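Local coordinates for tannase (Lactobacillus plantarum, PDB 3WA7), which hydrolyses galloyl ester bonds of tannins, as a tannase (EC 3.1.1.20) of the alpha/beta-hydrolase fold, at residues 140-143 and 149-152; 142-147 and 155-160; 218-223 and 418-423; 248-253 and 343-348; 398-403 and 428-433. One frame throughout, in Å; residues are numbered along the deposited sequence.

Contacts 1 and 2 share helix 131-145 and have centres about 5 Å apart; CG2 of I140 packs on CD1 of I157 at 4.0 Å. Contacts 3 and 4 form a second pair beyond the chain's centre; the centre of contact 3 is about 40 Å from that of contact 1. The centres of contacts 3 and 4 are about 12 Å apart, and D421 O and K343 NZ, 2.9 Å apart, probably share a hydrogen bond. Contact 5 lies about 22 Å, centre to centre, from contact 3, whose segment 418-423 leads into the helix that contact 5 uses. The likely catalytic triad, S163, H451 and D419, relates contacts 2 and 3: strand 157-160 precedes the serine, and contact 3 holds the aspartate.

Contact 1: 140-143 and 149-152; sequences IRYV and RLPG
V143, in the last turns of helix 131-145, and L150, in the loop after it, bring their CA atoms to 7.2 Å as the chain turns back beside its own helix. The leucine side chain points at the helix and does most of the touching through a single methyl group. Its CD1 lies 3.7 Å from CA of V143 and also 3.7 Å from the carbonyl O of V143, so the methyl rests on the helix backbone itself and not only on side chains. V143 turns CG1 anti to its own N (chi1 170°), on the side of its carbonyl carbon, and this branch comes within 4.2 Å of CD1 of L150. The two side chains meet nearly at a right angle. A looser apolar touch completes the group, CE2 of Y142 standing 4.4 Å from CD1 of L150, with the methyl oblique to the ring. No hydrogen bond joins the two segments, and the small interface of 113 Å² is wholly apolar in its side chains. Neighbouring strands pack on it. V143 leans on I69 and M71 of strand 69-72, while from strand 44-50 L45 touches Y142 and V47 touches L150. F7 of the N-terminal loop touches both Y142 and L150, which places the contact between helix 131-145, the central sheet and the start of the chain.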
# COMPACT_ATOMS: atom_id res chain seq x y z
N ILE A 140 8.36 -0.03 14.08
CA ILE A 140 9.47 -0.88 13.67
C ILE A 140 10.64 -0.70 14.64
O ILE A 140 11.27 -1.68 15.04
CB ILE A 140 9.92 -0.54 12.24
CG1 ILE A 140 8.80 -0.87 11.26
CG2 ILE A 140 11.20 -1.32 11.89
CD1 ILE A 140 9.03 -0.36 9.84
N ARG A 141 10.93 0.54 15.02
CA ARG A 141 12.03 0.78 15.95
C ARG A 141 11.75 0.11 17.29
O ARG A 141 12.66 -0.43 17.92
CB ARG A 141 12.26 2.28 16.15
CG ARG A 141 12.72 2.96 14.89
CD ARG A 141 13.24 4.37 15.12
NE ARG A 141 13.83 4.87 13.89
CZ ARG A 141 14.62 5.94 13.80
NH1 ARG A 141 14.92 6.63 14.89
NH2 ARG A 141 15.11 6.30 12.62
N TYR A 142 10.49 0.13 17.73
CA TYR A 142 10.13 -0.51 18.99
C TYR A 142 10.45 -2.00 18.92
O TYR A 142 11.04 -2.56 19.84
CB TYR A 142 8.63 -0.34 19.27
CG TYR A 142 8.19 -1.02 20.55
CD1 TYR A 142 8.30 -0.37 21.78
CD2 TYR A 142 7.74 -2.34 20.54
CE1 TYR A 142 7.97 -1.02 22.97
CE2 TYR A 142 7.41 -3.00 21.72
CZ TYR A 142 7.53 -2.33 22.93
OH TYR A 142 7.23 -2.99 24.10
N VAL A 143 10.06 -2.62 17.82
CA VAL A 143 10.30 -4.05 17.62
C VAL A 143 11.79 -4.38 17.61
O VAL A 143 12.24 -5.26 18.34
CB VAL A 143 9.67 -4.54 16.30
CG1 VAL A 143 10.14 -5.97 15.99
CG2 VAL A 143 8.16 -4.51 16.41
N ARG A 149 13.91 -9.82 23.50
CA ARG A 149 12.81 -9.74 24.45
C ARG A 149 11.52 -10.13 23.74
O ARG A 149 10.68 -10.83 24.30
CB ARG A 149 12.72 -8.33 25.04
CG ARG A 149 13.90 -8.00 25.96
CD ARG A 149 13.65 -6.72 26.73
NE ARG A 149 13.83 -5.53 25.91
CZ ARG A 149 15.01 -4.97 25.66
NH1 ARG A 149 16.12 -5.50 26.16
NH2 ARG A 149 15.07 -3.88 24.90
N LEU A 150 11.37 -9.66 22.50
CA LEU A 150 10.20 -9.98 21.69
C LEU A 150 10.47 -11.27 20.92
O LEU A 150 11.56 -11.45 20.37
CB LEU A 150 9.93 -8.87 20.68
CG LEU A 150 9.03 -7.69 21.04
CD1 LEU A 150 9.18 -6.60 19.99
CD2 LEU A 150 7.59 -8.17 21.13
N PRO A 151 9.51 -12.20 20.88
CA PRO A 151 9.76 -13.43 20.13
C PRO A 151 9.88 -13.06 18.64
O PRO A 151 9.31 -12.05 18.21
CB PRO A 151 8.51 -14.26 20.41
CG PRO A 151 8.16 -13.86 21.81
CD PRO A 151 8.33 -12.35 21.76
N GLY A 152 10.61 -13.86 17.87
CA GLY A 152 10.77 -13.58 16.45
C GLY A 152 12.13 -13.01 16.08
O GLY A 152 12.90 -12.59 16.95

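Contact 2: 142-147 and 155-160; sequences YVKYNQ and NRIITN
I157 runs extended, with CG1 anti to its carbonyl carbon (chi1 -69°) and CD1 at the far end of the chain, where it meets V143 and K144 of the helix. Its CD1 reaches CG1 of V143 tip to tip at 3.9 Å. It also lies 3.6 Å from CG of K144, whose side chain passes obliquely across it, so the aliphatic part of the lysine packs on the isoleucine methyl. K144 then bends at chi3 (76°) and carries NZ off to T194 and to a salt bridge with D196. One water makes a loose bridge at this polar end: it donates to OD1 of N155 at 2.9 Å and accepts only a weak, 3.4 Å bond from NZ of K144. Farther out, NE2 of Q147 and ND2 of N155 approach to 3.5 Å with their amide planes 76° apart. Both are amide nitrogens, so this exposed touch is no hydrogen bond. The contact thus grades from a buried apolar end at I157 to an exposed polar end at Q147 and N155. It joins the end of helix 131-145 to strand 157-160, as part of the beta-alpha-beta crossover that starts from strand 107-111 and leads toward the probable nucleophile elbow. Strand 69-72 lies alongside, with M71 touching both V143 and I157, and strand 199-203 pairs with strand 157-160 on its other flank.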
# COMPACT_ATOMS: atom_id res chain seq x y z
N TYR A 142 10.49 0.13 17.73
CA TYR A 142 10.13 -0.51 18.99
C TYR A 142 10.45 -2.00 18.92
O TYR A 142 11.04 -2.56 19.84
CB TYR A 142 8.63 -0.34 19.27
CG TYR A 142 8.19 -1.02 20.55
CD1 TYR A 142 8.30 -0.37 21.78
CD2 TYR A 142 7.74 -2.34 20.54
CE1 TYR A 142 7.97 -1.02 22.97
CE2 TYR A 142 7.41 -3.00 21.72
CZ TYR A 142 7.53 -2.33 22.93
OH TYR A 142 7.23 -2.99 24.10
N VAL A 143 10.06 -2.62 17.82
CA VAL A 143 10.30 -4.05 17.62
C VAL A 143 11.79 -4.38 17.61
O VAL A 143 12.24 -5.26 18.34
CB VAL A 143 9.67 -4.54 16.30
CG1 VAL A 143 10.14 -5.97 15.99
CG2 VAL A 143 8.16 -4.51 16.41
N LYS A 144 12.55 -3.66 16.79
CA LYS A 144 13.99 -3.91 16.67
C LYS A 144 14.75 -3.60 17.96
O LYS A 144 15.72 -4.28 18.29
CB LYS A 144 14.56 -3.12 15.48
CG LYS A 144 13.88 -3.51 14.16
CD LYS A 144 14.55 -2.90 12.94
CE LYS A 144 15.85 -3.60 12.58
NZ LYS A 144 16.48 -2.99 11.36
N TYR A 145 14.30 -2.58 18.69
CA TYR A 145 14.93 -2.20 19.95
C TYR A 145 14.77 -3.34 20.94
O TYR A 145 15.60 -3.54 21.83
CB TYR A 145 14.26 -0.94 20.51
CG TYR A 145 14.80 -0.47 21.85
CD1 TYR A 145 16.14 -0.14 22.01
CD2 TYR A 145 13.95 -0.33 22.95
CE1 TYR A 145 16.63 0.33 23.23
CE2 TYR A 145 14.43 0.14 24.18
CZ TYR A 145 15.77 0.46 24.31
OH TYR A 145 16.25 0.94 25.51
N ASN A 146 13.69 -4.09 20.77
CA ASN A 146 13.38 -5.20 21.67
C ASN A 146 13.76 -6.58 21.16
O ASN A 146 13.15 -7.58 21.54
CB ASN A 146 11.91 -5.15 22.05
CG ASN A 146 11.63 -4.10 23.11
OD1 ASN A 146 12.06 -4.24 24.25
ND2 ASN A 146 10.92 -3.04 22.74
N GLN A 147 14.77 -6.64 20.30
CA GLN A 147 15.25 -7.92 19.79
C GLN A 147 15.58 -8.78 21.01
O GLN A 147 16.16 -8.28 21.98
CB GLN A 147 16.50 -7.72 18.95
CG GLN A 147 17.15 -9.00 18.46
CD GLN A 147 18.43 -8.74 17.69
OE1 GLN A 147 19.35 -8.10 18.19
NE2 GLN A 147 18.50 -9.25 16.46
N ASN A 155 15.34 -9.24 12.33
CA ASN A 155 16.05 -9.03 11.07
C ASN A 155 15.20 -9.56 9.92
O ASN A 155 15.61 -9.54 8.76
CB ASN A 155 17.40 -9.75 11.10
CG ASN A 155 18.32 -9.21 12.17
OD1 ASN A 155 18.61 -8.01 12.19
ND2 ASN A 155 18.78 -10.08 13.06
N ARG A 156 14.01 -10.03 10.27
CA ARG A 156 13.07 -10.57 9.29
C ARG A 156 11.70 -9.91 9.41
O ARG A 156 10.66 -10.59 9.41
CB ARG A 156 12.95 -12.08 9.47
CG ARG A 156 14.25 -12.83 9.23
CD ARG A 156 14.68 -12.75 7.76
NE ARG A 156 15.91 -13.52 7.53
CZ ARG A 156 17.14 -13.04 7.66
NH1 ARG A 156 17.34 -11.77 8.01
NH2 ARG A 156 18.18 -13.84 7.46
N ILE A 157 11.69 -8.59 9.51
CA ILE A 157 10.44 -7.84 9.60
C ILE A 157 9.91 -7.68 8.18
O ILE A 157 10.62 -7.25 7.28
CB ILE A 157 10.67 -6.43 10.21
CG1 ILE A 157 11.02 -6.57 11.70
CG2 ILE A 157 9.41 -5.58 10.03
CD1 ILE A 157 11.33 -5.24 12.39
N ILE A 158 8.65 -8.04 7.99
CA ILE A 158 8.01 -7.95 6.69
C ILE A 158 6.71 -7.19 6.85
O ILE A 158 5.80 -7.64 7.53
CB ILE A 158 7.71 -9.36 6.13
CG1 ILE A 158 9.00 -10.17 6.06
CG2 ILE A 158 7.08 -9.24 4.73
CD1 ILE A 158 8.80 -11.61 5.65
N THR A 159 6.64 -6.02 6.23
CA THR A 159 5.43 -5.21 6.32
C THR A 159 4.40 -5.65 5.29
O THR A 159 4.74 -6.25 4.27
CB THR A 159 5.73 -3.71 6.11
OG1 THR A 159 6.54 -3.53 4.94
CG2 THR A 159 6.44 -3.13 7.32
N ASN A 160 3.14 -5.37 5.58
CA ASN A 160 2.06 -5.71 4.67
C ASN A 160 0.96 -4.69 4.83
O ASN A 160 0.72 -4.18 5.92
CB ASN A 160 1.51 -7.11 4.94
CG ASN A 160 0.50 -7.55 3.90
OD1 ASN A 160 0.73 -7.39 2.70
ND2 ASN A 160 -0.62 -8.10 4.36
O HOH W 1 17.96 -5.86 10.43

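Contact 3: 218-223 and 418-423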
# COMPACT_ATOMS: atom_id res chain seq x y z
N TRP A 218 -3.67 9.17 -18.53
CA TRP A 218 -3.03 8.48 -19.64
C TRP A 218 -3.86 7.22 -19.88
O TRP A 218 -4.12 6.83 -21.02
CB TRP A 218 -1.60 8.06 -19.29
CG TRP A 218 -1.06 7.01 -20.23
CD1 TRP A 218 -0.60 7.21 -21.50
CD2 TRP A 218 -1.03 5.60 -20.01
NE1 TRP A 218 -0.28 6.01 -22.09
CE2 TRP A 218 -0.54 5.00 -21.19
CE3 TRP A 218 -1.38 4.77 -18.93
CZ2 TRP A 218 -0.38 3.61 -21.33
CZ3 TRP A 218 -1.22 3.39 -19.06
CH2 TRP A 218 -0.73 2.83 -20.25
N GLN A 219 -4.30 6.60 -18.79
CA GLN A 219 -5.09 5.38 -18.88
C GLN A 219 -6.56 5.57 -19.27
O GLN A 219 -7.07 4.85 -20.13
CB GLN A 219 -5.03 4.63 -17.55
CG GLN A 219 -5.79 3.30 -17.57
CD GLN A 219 -5.51 2.48 -16.33
OE1 GLN A 219 -4.36 2.26 -15.97
NE2 GLN A 219 -6.57 2.00 -15.68
N PHE A 220 -7.23 6.56 -18.67
CA PHE A 220 -8.65 6.75 -18.94
C PHE A 220 -9.09 7.89 -19.85
O PHE A 220 -10.29 8.11 -20.02
CB PHE A 220 -9.41 6.82 -17.61
CG PHE A 220 -9.50 5.50 -16.89
CD1 PHE A 220 -8.88 5.32 -15.66
CD2 PHE A 220 -10.22 4.44 -17.44
CE1 PHE A 220 -8.98 4.10 -14.98
CE2 PHE A 220 -10.32 3.22 -16.77
CZ PHE A 220 -9.70 3.05 -15.54
N ASN A 221 -8.15 8.62 -20.44
CA ASN A 221 -8.55 9.71 -21.32
C ASN A 221 -9.41 9.12 -22.44
O ASN A 221 -9.08 8.07 -22.99
CB ASN A 221 -7.33 10.40 -21.92
CG ASN A 221 -7.70 11.46 -22.93
OD1 ASN A 221 -7.58 11.26 -24.14
ND2 ASN A 221 -8.18 12.61 -22.44
N GLY A 222 -10.50 9.79 -22.77
CA GLY A 222 -11.38 9.29 -23.82
C GLY A 222 -12.60 8.60 -23.25
O GLY A 222 -13.60 8.43 -23.94
N ILE A 223 -12.51 8.19 -21.99
CA ILE A 223 -13.62 7.54 -21.30
C ILE A 223 -14.17 8.63 -20.39
O ILE A 223 -13.62 8.89 -19.31
CB ILE A 223 -13.11 6.33 -20.48
CG1 ILE A 223 -12.46 5.32 -21.42
CG2 ILE A 223 -14.26 5.70 -19.71
CD1 ILE A 223 -11.73 4.18 -20.72
N ALA A 418 -8.69 -5.58 -12.07
CA ALA A 418 -9.98 -4.89 -12.10
C ALA A 418 -9.99 -3.72 -11.11
O ALA A 418 -11.04 -3.15 -10.82
CB ALA A 418 -11.11 -5.86 -11.78
N ASP A 419 -8.81 -3.37 -10.60
CA ASP A 419 -8.65 -2.28 -9.64
C ASP A 419 -8.41 -0.98 -10.40
O ASP A 419 -7.37 -0.81 -11.04
CB ASP A 419 -7.46 -2.59 -8.73
CG ASP A 419 -7.27 -1.55 -7.64
OD1 ASP A 419 -7.61 -0.38 -7.86
OD2 ASP A 419 -6.74 -1.92 -6.56
N ARG A 420 -9.38 -0.06 -10.32
CA ARG A 420 -9.28 1.23 -11.00
C ARG A 420 -9.04 2.41 -10.06
O ARG A 420 -9.25 3.57 -10.44
CB ARG A 420 -10.57 1.49 -11.80
CG ARG A 420 -11.00 0.32 -12.66
CD ARG A 420 -12.31 -0.25 -12.15
NE ARG A 420 -13.43 0.65 -12.40
CZ ARG A 420 -14.19 1.19 -11.46
NH1 ARG A 420 -13.97 0.94 -10.18
NH2 ARG A 420 -15.20 1.99 -11.81
N ASP A 421 -8.60 2.14 -8.84
CA ASP A 421 -8.36 3.21 -7.88
C ASP A 421 -7.16 4.06 -8.27
O ASP A 421 -7.03 5.21 -7.85
CB ASP A 421 -8.19 2.65 -6.47
CG ASP A 421 -9.52 2.27 -5.85
OD1 ASP A 421 -10.19 1.36 -6.38
OD2 ASP A 421 -9.91 2.89 -4.84
N THR A 422 -6.28 3.48 -9.08
CA THR A 422 -5.12 4.20 -9.60
C THR A 422 -4.72 3.46 -10.87
O THR A 422 -5.06 2.28 -11.04
CB THR A 422 -3.94 4.23 -8.59
OG1 THR A 422 -2.98 5.20 -9.01
CG2 THR A 422 -3.27 2.86 -8.48
N SER A 423 -4.04 4.14 -11.78
CA SER A 423 -3.63 3.51 -13.03
C SER A 423 -2.70 2.32 -12.82
O SER A 423 -1.92 2.29 -11.87
CB SER A 423 -2.92 4.52 -13.93
OG SER A 423 -2.35 3.88 -15.06
O HOH W 2 -6.33 0.87 -13.02
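The hydroxyl of S423 donates to OE1 of Q219 at 2.7 Å from well above the amide plane, 42° out of it, and away from the usual lone-pair direction. The bond fastens the end of helix 209-220 to the loop after strand 410-414, which in this alpha/beta-hydrolase fold carries D419, probably the acid of a Ser-His-Asp triad with H451. OE1 of Q219 is held twice, since F424 N donates to it as well, and OG of S423 in turn caps A425 N at the start of helix 425-436. Q219 reaches over with CG anti to its backbone N (chi1 -178°) and an extended chain. Its other amide atom, NE2, donates to a water at 2.9 Å, and that water donates to the carbonyl oxygens of D419 and T422, so both amide atoms of Q219 engage the loop, OE1 directly at S423 and NE2 through the water. A leucine in its place would probably leave the S423 hydroxyl and the bridging water without their amide partner, and the loop holding D419 less firmly placed. Beside this network, F220 and R420 cross at about a right angle, while the guanidinium continues to T340 O and H227 O. The aspartate loop is also fixed from within by an Asx turn, D421 N donating to OD1 of D419 at 2.9 Å. CZ of F220 stands 4.1 Å from CB of R420.

Contact 4: 248-253 and 343-348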
# COMPACT_ATOMS: atom_id res chain seq x y z
N GLY A 248 -21.05 10.00 -13.07
CA GLY A 248 -21.10 11.32 -13.65
C GLY A 248 -20.41 11.37 -14.99
O GLY A 248 -19.73 10.42 -15.39
N GLN A 249 -20.58 12.49 -15.69
CA GLN A 249 -19.97 12.70 -17.00
C GLN A 249 -18.98 13.84 -16.87
O GLN A 249 -19.28 14.87 -16.26
CB GLN A 249 -21.04 13.08 -18.03
CG GLN A 249 -21.98 11.97 -18.42
CD GLN A 249 -21.29 10.85 -19.16
OE1 GLN A 249 -20.46 11.10 -20.05
NE2 GLN A 249 -21.62 9.61 -18.82
N LEU A 250 -17.79 13.66 -17.44
CA LEU A 250 -16.77 14.70 -17.39
C LEU A 250 -17.21 15.89 -18.23
O LEU A 250 -17.72 15.72 -19.34
CB LEU A 250 -15.44 14.17 -17.94
CG LEU A 250 -14.77 13.01 -17.20
CD1 LEU A 250 -13.44 12.69 -17.87
CD2 LEU A 250 -14.55 13.38 -15.74
N THR A 251 -17.02 17.09 -17.70
CA THR A 251 -17.37 18.31 -18.41
C THR A 251 -16.30 18.52 -19.48
O THR A 251 -15.29 17.82 -19.49
CB THR A 251 -17.36 19.52 -17.47
OG1 THR A 251 -16.07 19.64 -16.86
CG2 THR A 251 -18.42 19.38 -16.40
N VAL A 252 -16.53 19.47 -20.38
CA VAL A 252 -15.55 19.74 -21.42
C VAL A 252 -14.25 20.18 -20.76
O VAL A 252 -13.16 19.80 -21.19
CB VAL A 252 -16.04 20.85 -22.38
CG1 VAL A 252 -14.96 21.17 -23.41
CG2 VAL A 252 -17.31 20.39 -23.08
N GLU A 253 -14.37 20.96 -19.68
CA GLU A 253 -13.21 21.45 -18.95
C GLU A 253 -12.41 20.28 -18.37
O GLU A 253 -11.18 20.29 -18.40
CB GLU A 253 -13.65 22.39 -17.83
CG GLU A 253 -12.50 23.13 -17.16
CD GLU A 253 -12.99 24.20 -16.19
OE1 GLU A 253 -13.84 25.02 -16.59
OE2 GLU A 253 -12.51 24.22 -15.04
N LYS A 343 -12.62 7.26 -11.00
CA LYS A 343 -12.47 8.63 -10.53
C LYS A 343 -12.54 9.70 -11.62
O LYS A 343 -12.23 9.44 -12.78
CB LYS A 343 -11.15 8.76 -9.77
CG LYS A 343 -11.05 7.81 -8.58
CD LYS A 343 -9.68 7.86 -7.94
CE LYS A 343 -9.62 6.97 -6.70
NZ LYS A 343 -8.28 7.02 -6.05
N ALA A 344 -12.94 10.90 -11.22
CA ALA A 344 -13.04 12.04 -12.13
C ALA A 344 -11.67 12.68 -12.34
O ALA A 344 -10.65 12.05 -12.07
CB ALA A 344 -14.02 13.07 -11.57
N VAL A 345 -11.65 13.93 -12.80
CA VAL A 345 -10.39 14.62 -13.07
C VAL A 345 -10.23 15.95 -12.33
O VAL A 345 -11.11 16.81 -12.40
CB VAL A 345 -10.26 14.90 -14.59
CG1 VAL A 345 -8.88 15.47 -14.90
CG2 VAL A 345 -10.51 13.63 -15.38
N PRO A 346 -9.13 16.12 -11.58
CA PRO A 346 -8.04 15.17 -11.39
C PRO A 346 -8.52 14.09 -10.43
O PRO A 346 -9.35 14.36 -9.56
CB PRO A 346 -6.92 16.02 -10.78
CG PRO A 346 -7.23 17.41 -11.28
CD PRO A 346 -8.72 17.47 -11.13
N ALA A 347 -8.01 12.87 -10.57
CA ALA A 347 -8.43 11.76 -9.72
C ALA A 347 -7.90 11.83 -8.29
O ALA A 347 -8.52 11.30 -7.36
CB ALA A 347 -8.03 10.43 -10.35
N PHE A 348 -6.75 12.48 -8.10
CA PHE A 348 -6.14 12.58 -6.78
C PHE A 348 -6.05 14.00 -6.24
O PHE A 348 -6.49 14.27 -5.13
CB PHE A 348 -4.76 11.92 -6.80
CG PHE A 348 -4.79 10.45 -7.15
CD1 PHE A 348 -4.96 10.04 -8.46
CD2 PHE A 348 -4.74 9.49 -6.14
CE1 PHE A 348 -5.08 8.69 -8.78
CE2 PHE A 348 -4.85 8.13 -6.45
CZ PHE A 348 -5.03 7.73 -7.77
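L250 spreads its two methyl groups over V345 and A344, supplying the whole of this contact from its own segment. It lies in the long insertion between strands 199-203 and 410-414 of the alpha/beta-hydrolase fold, in the link from the hairpin strand 241-249 to helix 252-271. CG stands anti to the carbonyl carbon (chi1 -62°), and the side chain sets out toward the loop after helix 332-339. CD1 of L250 meets CG2 of V345 at 4.0 Å, and CD2 of L250 is almost as near to that same CG2, at 4.1 Å, so the valine methyl lies against both branches. The two side chains cross at about a right angle. No hydrogen bond links the segments. V345 also touches L257 and L261 of helix 252-271, and W226 of strand 225-232 touches both L250 and A344. The following residue, T251, is the N-cap of that helix, and E254 OE1 accepts from T251 N, an arrangement consistent with a capping box at the start of the helix. Against A344 the leucine meets backbone as well as side chain: CD2 of L250 lies 4.1 Å from CA of A344 and 4.2 Å from its CB.

Contact 5: 398-403 and 428-433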
# COMPACT_ATOMS: atom_id res chain seq x y z
N SER A 398 11.26 7.87 -4.60
CA SER A 398 12.33 8.82 -4.31
C SER A 398 13.60 8.15 -3.81
O SER A 398 14.71 8.59 -4.11
CB SER A 398 11.86 9.84 -3.27
OG SER A 398 10.77 10.60 -3.76
N TYR A 399 13.44 7.08 -3.04
CA TYR A 399 14.58 6.38 -2.46
C TYR A 399 15.29 5.44 -3.42
O TYR A 399 16.37 4.94 -3.12
CB TYR A 399 14.13 5.63 -1.20
CG TYR A 399 13.48 6.55 -0.20
CD1 TYR A 399 12.12 6.84 -0.27
CD2 TYR A 399 14.25 7.21 0.76
CE1 TYR A 399 11.53 7.76 0.59
CE2 TYR A 399 13.67 8.13 1.62
CZ TYR A 399 12.32 8.40 1.54
OH TYR A 399 11.75 9.32 2.39
N LEU A 400 14.69 5.20 -4.58
CA LEU A 400 15.29 4.32 -5.57
C LEU A 400 16.11 5.13 -6.58
O LEU A 400 16.97 4.58 -7.26
CB LEU A 400 14.20 3.52 -6.30
CG LEU A 400 13.22 2.75 -5.41
CD1 LEU A 400 12.20 2.02 -6.29
CD2 LEU A 400 13.97 1.76 -4.53
N THR A 401 15.83 6.42 -6.66
CA THR A 401 16.54 7.30 -7.59
C THR A 401 17.69 8.04 -6.92
O THR A 401 18.67 8.40 -7.57
CB THR A 401 15.59 8.33 -8.22
OG1 THR A 401 14.97 9.11 -7.19
CG2 THR A 401 14.50 7.63 -9.03
N THR A 402 17.57 8.28 -5.62
CA THR A 402 18.61 8.97 -4.86
C THR A 402 18.89 8.19 -3.58
O THR A 402 17.97 7.74 -2.91
CB THR A 402 18.16 10.39 -4.46
OG1 THR A 402 17.87 11.15 -5.65
CG2 THR A 402 19.25 11.10 -3.67
N THR A 403 20.17 8.02 -3.26
CA THR A 403 20.57 7.28 -2.06
C THR A 403 20.42 8.14 -0.81
O THR A 403 21.04 9.20 -0.70
CB THR A 403 22.03 6.80 -2.15
OG1 THR A 403 22.18 5.92 -3.27
CG2 THR A 403 22.42 6.05 -0.89
N ILE A 428 3.24 -0.69 -11.92
CA ILE A 428 4.20 -1.17 -12.91
C ILE A 428 5.50 -0.37 -12.83
O ILE A 428 6.59 -0.93 -12.92
CB ILE A 428 3.61 -1.09 -14.34
CG1 ILE A 428 2.48 -2.12 -14.47
CG2 ILE A 428 4.70 -1.37 -15.37
CD1 ILE A 428 1.67 -2.00 -15.75
N ILE A 429 5.38 0.95 -12.64
CA ILE A 429 6.56 1.80 -12.53
C ILE A 429 7.39 1.38 -11.32
O ILE A 429 8.62 1.28 -11.40
CB ILE A 429 6.18 3.29 -12.39
CG1 ILE A 429 5.67 3.83 -13.73
CG2 ILE A 429 7.38 4.10 -11.90
CD1 ILE A 429 5.06 5.22 -13.65
N LEU A 430 6.72 1.12 -10.21
CA LEU A 430 7.41 0.69 -8.99
C LEU A 430 8.13 -0.64 -9.22
O LEU A 430 9.30 -0.79 -8.88
CB LEU A 430 6.41 0.55 -7.84
CG LEU A 430 6.93 -0.05 -6.53
CD1 LEU A 430 8.10 0.77 -5.99
CD2 LEU A 430 5.80 -0.09 -5.52
N ALA A 431 7.42 -1.59 -9.81
CA ALA A 431 8.00 -2.90 -10.07
C ALA A 431 9.23 -2.84 -10.97
O ALA A 431 10.25 -3.48 -10.71
CB ALA A 431 6.95 -3.82 -10.69
N ILE A 432 9.15 -2.06 -12.05
CA ILE A 432 10.28 -1.97 -12.96
C ILE A 432 11.44 -1.20 -12.35
O ILE A 432 12.60 -1.59 -12.53
CB ILE A 432 9.87 -1.31 -14.30
CG1 ILE A 432 8.85 -2.22 -15.00
CG2 ILE A 432 11.09 -1.09 -15.18
CD1 ILE A 432 8.32 -1.64 -16.31
N MSE A 433 11.15 -0.13 -11.63
CA MSE A 433 12.22 0.64 -11.01
C MSE A 433 12.97 -0.23 -10.00
O MSE A 433 14.19 -0.14 -9.88
CB MSE A 433 11.68 1.90 -10.32
CG MSE A 433 12.78 2.85 -9.89
SE MSE A 433 12.12 4.56 -9.31
CE MSE A 433 10.89 4.87 -10.75
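No ring enters the contact of L400 and T401 with M433; its one relevant flat group is the carbonyl of S398, with T402 N and OG1 of T401 both on the same face of its plane. The hydroxyl bond is 3.1 Å from OG1 of T401 to O of S398 and comes in 45° above the carbonyl plane. T401 sets OG1 between its own N and carbonyl carbon (chi1 58°), which lets the hydroxyl turn back on the helix while the methyl CG2 faces M433. That methyl lies 3.9 Å from SE of M433, which is a selenomethionine introduced by labelling. The main packing is made by L400. Its CD1 lies 3.7 Å from CG of M433, and its CB is 3.8 Å from SE of M433, so the leucine runs obliquely over the selenomethionine chain. M433 leaves the helix with CG anti to its N (chi1 -169°) and stays extended through chi2, which carries SE to CB of L400 and CG2 of T401; the bend at chi3 turns only the terminal CE. A thinner touch adds L430, whose CD1 is 4.3 Å from CD1 of L400. L400, L430 and M433 are buried, whereas T401 is exposed. On other faces of helix 425-436, I428 and A431 reach F443 of strand 440-444, and I428 also meets F292, V296 and L299 of helix 291-309. Helix 425-436 joins the adjacent parallel strands 410-414 and 440-444, the closing beta-alpha-beta crossover of this alpha/beta-hydrolase sheet, and the short helix 398-401 packs against it.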